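PDB 4TQJ: lectin 2 from Agrocybe aegerita, which binds sugars, specifically recognising non-reducing terminal N-acetylglucosamine. Local coordinates for residues Trp54-Thr67 with Ile74-Val86. The protein carries 1 engineered substitution. Numbering follows the deposited sequence.
Sequences WLTTKHVRLIADTT and IVGFGNAGVYVSV
The imidazole of H59 meets N79 through its NE2, has the CB of K58 over one face, and is held at its edge by two bonds close to the ring plane. It sits at one end of the antiparallel hairpin formed by strands 60-64 and 73-77, the first two strands of a four-stranded blade in a beta-propeller. ND1 takes the backbone N-H of L55 at 2.8 Å; NE2 donates to OD1 of N79 at 2.9 Å. The amide plane is turned 57° from the ring, and NE2 reaches OD1 from above the carbonyl plane, not along a lone pair. With both nitrogens engaged the ring's rotation is fixed. The indole of W54 brings its six-membered ring against the bare backbone of G76, whose O and whose neighbour's N-H, that of F77, lie at its edge; CH2 comes within 3.5 Å of G76 C. CB of W54 in turn sits over one face of the R61 guanidinium, whose NH1 bonds to F47 O, while W54 NE1 goes to N46.

Along the strands, V60 pairs with F77 and L62 with V75 as hydrogen-bonded pairs. F77 N reaches V60 O at 2.7 Å, nearly straight at 174°, whereas the return bond from V60 N to F77 O is weak. L62 N reaches V75 O at 2.8 Å, and V75 N donates back to L62 O. V60, L62, V75 and F77 share one face of the sheet, against which strand 117-121 of the next blade packs. There, with CG anti to its own carbonyl carbon (chi1 -67°), the F77 ring runs beside V60, CD2 to V60 CG1 at 3.7 Å. Beyond the hairpin's turn-side end, T66 meets V75 methyl to methyl, CG2 to CG2, at 3.7 Å.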
loop_
_atom_site.group_PDB
_atom_site.type_symbol
_atom_site.label_atom_id
_atom_site.label_comp_id
_atom_site.label_asym_id
_atom_site.label_seq_id
_atom_site.Cartn_x
_atom_site.Cartn_y
_atom_site.Cartn_z
ATOM N N TRP A 54 3.895 -26.791 -11.669
ATOM C CA TRP A 54 5.101 -25.992 -11.449
ATOM C C TRP A 54 6.058 -26.660 -10.476
ATOM O O TRP A 54 5.645 -27.202 -9.447
ATOM C CB TRP A 54 4.741 -24.582 -10.969
ATOM C CG TRP A 54 4.070 -23.756 -12.038
ATOM C CD1 TRP A 54 2.780 -23.864 -12.473
ATOM C CD2 TRP A 54 4.667 -22.705 -12.810
ATOM N NE1 TRP A 54 2.533 -22.942 -13.468
ATOM C CE2 TRP A 54 3.680 -22.224 -13.696
ATOM C CE3 TRP A 54 5.944 -22.128 -12.840
ATOM C CZ2 TRP A 54 3.927 -21.192 -14.600
ATOM C CZ3 TRP A 54 6.187 -21.103 -13.735
ATOM C CH2 TRP A 54 5.182 -20.642 -14.603
ATOM N N LEU A 55 7.344 -26.617 -10.809
ATOM C CA LEU A 55 8.363 -27.303 -10.028
ATOM C C LEU A 55 9.534 -26.387 -9.678
ATOM O O LEU A 55 9.997 -25.599 -10.509
ATOM C CB LEU A 55 8.877 -28.512 -10.817
ATOM C CG LEU A 55 7.809 -29.572 -11.096
ATOM C CD1 LEU A 55 8.267 -30.577 -12.149
ATOM C CD2 LEU A 55 7.455 -30.267 -9.807
ATOM N N THR A 56 10.027 -26.506 -8.454
ATOM C CA THR A 56 11.189 -25.736 -8.045
ATOM C C THR A 56 12.426 -26.176 -8.823
ATOM O O THR A 56 13.383 -25.417 -8.948
ATOM C CB THR A 56 11.463 -25.855 -6.536
ATOM O OG1 THR A 56 11.750 -27.219 -6.211
ATOM C CG2 THR A 56 10.256 -25.370 -5.720
ATOM N N THR A 57 12.402 -27.395 -9.359
ATOM C CA THR A 57 13.573 -27.915 -10.062
ATOM C C THR A 57 13.639 -27.439 -11.505
ATOM O O THR A 57 14.686 -27.540 -12.134
ATOM C CB THR A 57 13.629 -29.452 -10.061
ATOM O OG1 THR A 57 12.440 -29.968 -10.660
ATOM C CG2 THR A 57 13.752 -29.984 -8.648
ATOM N N LYS A 58 12.533 -26.924 -12.033
ATOM C CA LYS A 58 12.479 -26.554 -13.446
ATOM C C LYS A 58 12.033 -25.119 -13.711
ATOM O O LYS A 58 12.271 -24.589 -14.788
ATOM C CB LYS A 58 11.542 -27.495 -14.214
ATOM C CG LYS A 58 11.993 -28.944 -14.249
ATOM C CD LYS A 58 10.996 -29.830 -15.013
ATOM C CE LYS A 58 10.725 -29.299 -16.417
ATOM N NZ LYS A 58 10.082 -30.315 -17.309
ATOM N N HIS A 59 11.371 -24.501 -12.737
ATOM C CA HIS A 59 10.748 -23.210 -12.965
ATOM C C HIS A 59 11.168 -22.162 -11.949
ATOM O O HIS A 59 11.664 -22.484 -10.873
ATOM C CB HIS A 59 9.228 -23.353 -12.987
ATOM C CG HIS A 59 8.750 -24.492 -13.826
ATOM N ND1 HIS A 59 8.106 -25.592 -13.295
ATOM C CD2 HIS A 59 8.841 -24.720 -15.159
ATOM C CE1 HIS A 59 7.817 -26.441 -14.264
ATOM N NE2 HIS A 59 8.249 -25.936 -15.406
ATOM N N VAL A 60 10.943 -20.907 -12.318
ATOM C CA VAL A 60 11.276 -19.752 -11.502
ATOM C C VAL A 60 9.996 -18.961 -11.253
ATOM O O VAL A 60 9.253 -18.646 -12.199
ATOM C CB VAL A 60 12.337 -18.871 -12.221
ATOM C CG1 VAL A 60 12.581 -17.571 -11.479
ATOM C CG2 VAL A 60 13.630 -19.645 -12.362
ATOM N N ARG A 61 9.722 -18.650 -9.987
ATOM C CA ARG A 61 8.501 -17.920 -9.640
ATOM C C ARG A 61 8.777 -16.682 -8.782
ATOM O O ARG A 61 9.339 -16.788 -7.685
ATOM C CB ARG A 61 7.513 -18.865 -8.947
ATOM C CG ARG A 61 6.830 -19.832 -9.916
ATOM C CD ARG A 61 6.151 -20.983 -9.188
ATOM N NE ARG A 61 7.117 -21.975 -8.705
ATOM C CZ ARG A 61 6.790 -23.052 -8.001
ATOM N NH1 ARG A 61 5.515 -23.279 -7.702
ATOM N NH2 ARG A 61 7.733 -23.895 -7.596
ATOM N N LEU A 62 8.375 -15.512 -9.288
ATOM C CA LEU A 62 8.750 -14.236 -8.691
ATOM C C LEU A 62 7.583 -13.248 -8.636
ATOM O O LEU A 62 6.478 -13.570 -9.060
ATOM C CB LEU A 62 9.916 -13.615 -9.473
ATOM C CG LEU A 62 11.213 -14.443 -9.592
ATOM C CD1 LEU A 62 12.140 -13.846 -10.636
ATOM C CD2 LEU A 62 11.922 -14.594 -8.250
ATOM N N ILE A 63 7.845 -12.059 -8.092
ATOM C CA ILE A 63 6.898 -10.947 -8.090
ATOM C C ILE A 63 7.610 -9.721 -8.628
ATOM O O ILE A 63 8.715 -9.400 -8.183
ATOM C CB ILE A 63 6.422 -10.589 -6.673
ATOM C CG1 ILE A 63 5.702 -11.763 -6.028
ATOM C CG2 ILE A 63 5.493 -9.376 -6.716
ATOM C CD1 ILE A 63 4.212 -11.737 -6.284
ATOM N N ALA A 64 7.010 -9.050 -9.603
ATOM C CA ALA A 64 7.553 -7.778 -10.071
ATOM C C ALA A 64 6.482 -6.936 -10.744
ATOM O O ALA A 64 5.444 -7.452 -11.163
ATOM C CB ALA A 64 8.729 -8.011 -11.015
ATOM N N ASP A 65 6.730 -5.639 -10.841
ATOM C CA ASP A 65 5.793 -4.761 -11.520
ATOM C C ASP A 65 6.093 -4.806 -13.011
ATOM O O ASP A 65 7.022 -4.151 -13.489
ATOM C CB ASP A 65 5.885 -3.326 -10.987
ATOM C CG ASP A 65 4.854 -2.399 -11.633
ATOM O OD1 ASP A 65 4.038 -2.900 -12.421
ATOM O OD2 ASP A 65 4.851 -1.185 -11.349
ATOM N N THR A 66 5.318 -5.602 -13.735
ATOM C CA THR A 66 5.503 -5.751 -15.170
ATOM C C THR A 66 4.650 -4.794 -15.997
ATOM O O THR A 66 4.751 -4.782 -17.219
ATOM C CB THR A 66 5.184 -7.179 -15.632
ATOM O OG1 THR A 66 3.781 -7.419 -15.483
ATOM C CG2 THR A 66 5.971 -8.199 -14.813
ATOM N N THR A 67 3.814 -3.995 -15.350
ATOM C CA THR A 67 2.903 -3.136 -16.109
ATOM C C THR A 67 3.166 -1.657 -15.890
ATOM O O THR A 67 2.791 -0.833 -16.713
ATOM C CB THR A 67 1.428 -3.430 -15.787
ATOM O OG1 THR A 67 1.166 -3.156 -14.402
ATOM C CG2 THR A 67 1.086 -4.880 -16.108
ATOM N N ILE A 74 2.389 -11.425 -10.452
ATOM C CA ILE A 74 2.977 -12.751 -10.355
ATOM C C ILE A 74 3.636 -13.100 -11.666
ATOM O O ILE A 74 3.014 -12.998 -12.722
ATOM C CB ILE A 74 1.913 -13.817 -10.089
ATOM C CG1 ILE A 74 1.036 -13.416 -8.905
ATOM C CG2 ILE A 74 2.566 -15.169 -9.858
ATOM C CD1 ILE A 74 1.778 -13.290 -7.626
ATOM N N VAL A 75 4.899 -13.519 -11.606
ATOM C CA VAL A 75 5.621 -13.893 -12.807
ATOM C C VAL A 75 6.213 -15.290 -12.651
ATOM O O VAL A 75 6.888 -15.581 -11.660
ATOM C CB VAL A 75 6.755 -12.908 -13.116
ATOM C CG1 VAL A 75 7.403 -13.267 -14.437
ATOM C CG2 VAL A 75 6.250 -11.463 -13.118
ATOM N N GLY A 76 5.939 -16.154 -13.622
ATOM C CA GLY A 76 6.446 -17.507 -13.607
ATOM C C GLY A 76 7.213 -17.813 -14.872
ATOM O O GLY A 76 6.735 -17.537 -15.977
ATOM N N PHE A 77 8.414 -18.364 -14.715
ATOM C CA PHE A 77 9.199 -18.824 -15.855
ATOM C C PHE A 77 8.910 -20.307 -16.009
ATOM O O PHE A 77 9.523 -21.132 -15.337
ATOM C CB PHE A 77 10.702 -18.577 -15.632
ATOM C CG PHE A 77 11.079 -17.120 -15.605
ATOM C CD1 PHE A 77 11.659 -16.518 -16.717
ATOM C CD2 PHE A 77 10.847 -16.346 -14.476
ATOM C CE1 PHE A 77 12.009 -15.175 -16.700
ATOM C CE2 PHE A 77 11.184 -14.996 -14.452
ATOM C CZ PHE A 77 11.764 -14.412 -15.574
ATOM N N GLY A 78 7.948 -20.630 -16.876
ATOM C CA GLY A 78 7.504 -21.999 -17.078
ATOM C C GLY A 78 8.316 -22.747 -18.114
ATOM O O GLY A 78 9.483 -22.435 -18.335
ATOM N N ASN A 79 7.699 -23.745 -18.745
ATOM C CA ASN A 79 8.377 -24.548 -19.766
ATOM C C ASN A 79 8.454 -23.821 -21.106
ATOM O O ASN A 79 9.516 -23.739 -21.720
ATOM C CB ASN A 79 7.672 -25.896 -19.948
ATOM C CG ASN A 79 7.795 -26.790 -18.731
ATOM O OD1 ASN A 79 8.843 -26.842 -18.086
ATOM N ND2 ASN A 79 6.720 -27.497 -18.405
ATOM N N ALA A 80 7.326 -23.276 -21.545
ATOM C CA ALA A 80 7.225 -22.696 -22.883
ATOM C C ALA A 80 7.491 -21.196 -22.902
ATOM O O ALA A 80 7.538 -20.581 -23.964
ATOM C CB ALA A 80 5.860 -22.996 -23.492
ATOM N N GLY A 81 7.655 -20.604 -21.724
ATOM C CA GLY A 81 7.946 -19.186 -21.644
ATOM C C GLY A 81 7.558 -18.576 -20.315
ATOM O O GLY A 81 7.479 -19.264 -19.297
ATOM N N VAL A 82 7.308 -17.276 -20.337
ATOM C CA VAL A 82 7.004 -16.528 -19.134
ATOM C C VAL A 82 5.527 -16.187 -19.077
ATOM O O VAL A 82 4.959 -15.693 -20.053
ATOM C CB VAL A 82 7.839 -15.242 -19.085
ATOM C CG1 VAL A 82 7.572 -14.480 -17.805
ATOM C CG2 VAL A 82 9.327 -15.589 -19.237
ATOM N N TYR A 83 4.908 -16.475 -17.933
ATOM C CA TYR A 83 3.487 -16.231 -17.719
ATOM C C TYR A 83 3.298 -15.208 -16.612
ATOM O O TYR A 83 3.982 -15.270 -15.591
ATOM C CB TYR A 83 2.791 -17.528 -17.313
ATOM C CG TYR A 83 2.940 -18.661 -18.301
ATOM C CD1 TYR A 83 1.935 -18.939 -19.227
ATOM C CD2 TYR A 83 4.073 -19.467 -18.303
ATOM C CE1 TYR A 83 2.056 -19.978 -20.131
ATOM C CE2 TYR A 83 4.204 -20.511 -19.206
ATOM C CZ TYR A 83 3.191 -20.761 -20.116
ATOM O OH TYR A 83 3.313 -21.802 -21.015
ATOM N N VAL A 84 2.361 -14.279 -16.802
ATOM C CA VAL A 84 2.135 -13.213 -15.840
ATOM C C VAL A 84 0.682 -13.147 -15.382
ATOM O O VAL A 84 -0.233 -13.231 -16.199
ATOM C CB VAL A 84 2.502 -11.829 -16.437
ATOM C CG1 VAL A 84 2.179 -10.713 -15.445
ATOM C CG2 VAL A 84 3.964 -11.783 -16.854
ATOM N N SER A 85 0.480 -13.001 -14.075
ATOM C CA SER A 85 -0.834 -12.695 -13.516
ATOM C C SER A 85 -0.847 -11.268 -12.996
ATOM O O SER A 85 -0.269 -10.960 -11.953
ATOM C CB SER A 85 -1.213 -13.661 -12.389
ATOM O OG SER A 85 -1.717 -14.882 -12.905
ATOM N N VAL A 86 -1.522 -10.395 -13.727
ATOM C CA VAL A 86 -1.525 -8.985 -13.397
ATOM C C VAL A 86 -2.307 -8.673 -12.121
ATOM O O VAL A 86 -3.456 -9.075 -11.969
ATOM C CB VAL A 86 -2.040 -8.158 -14.591
ATOM C CG1 VAL A 86 -2.200 -6.688 -14.201
ATOM C CG2 VAL A 86 -1.088 -8.317 -15.779
HETATM O O HOH W 1 11.873 -22.656 -16.694
#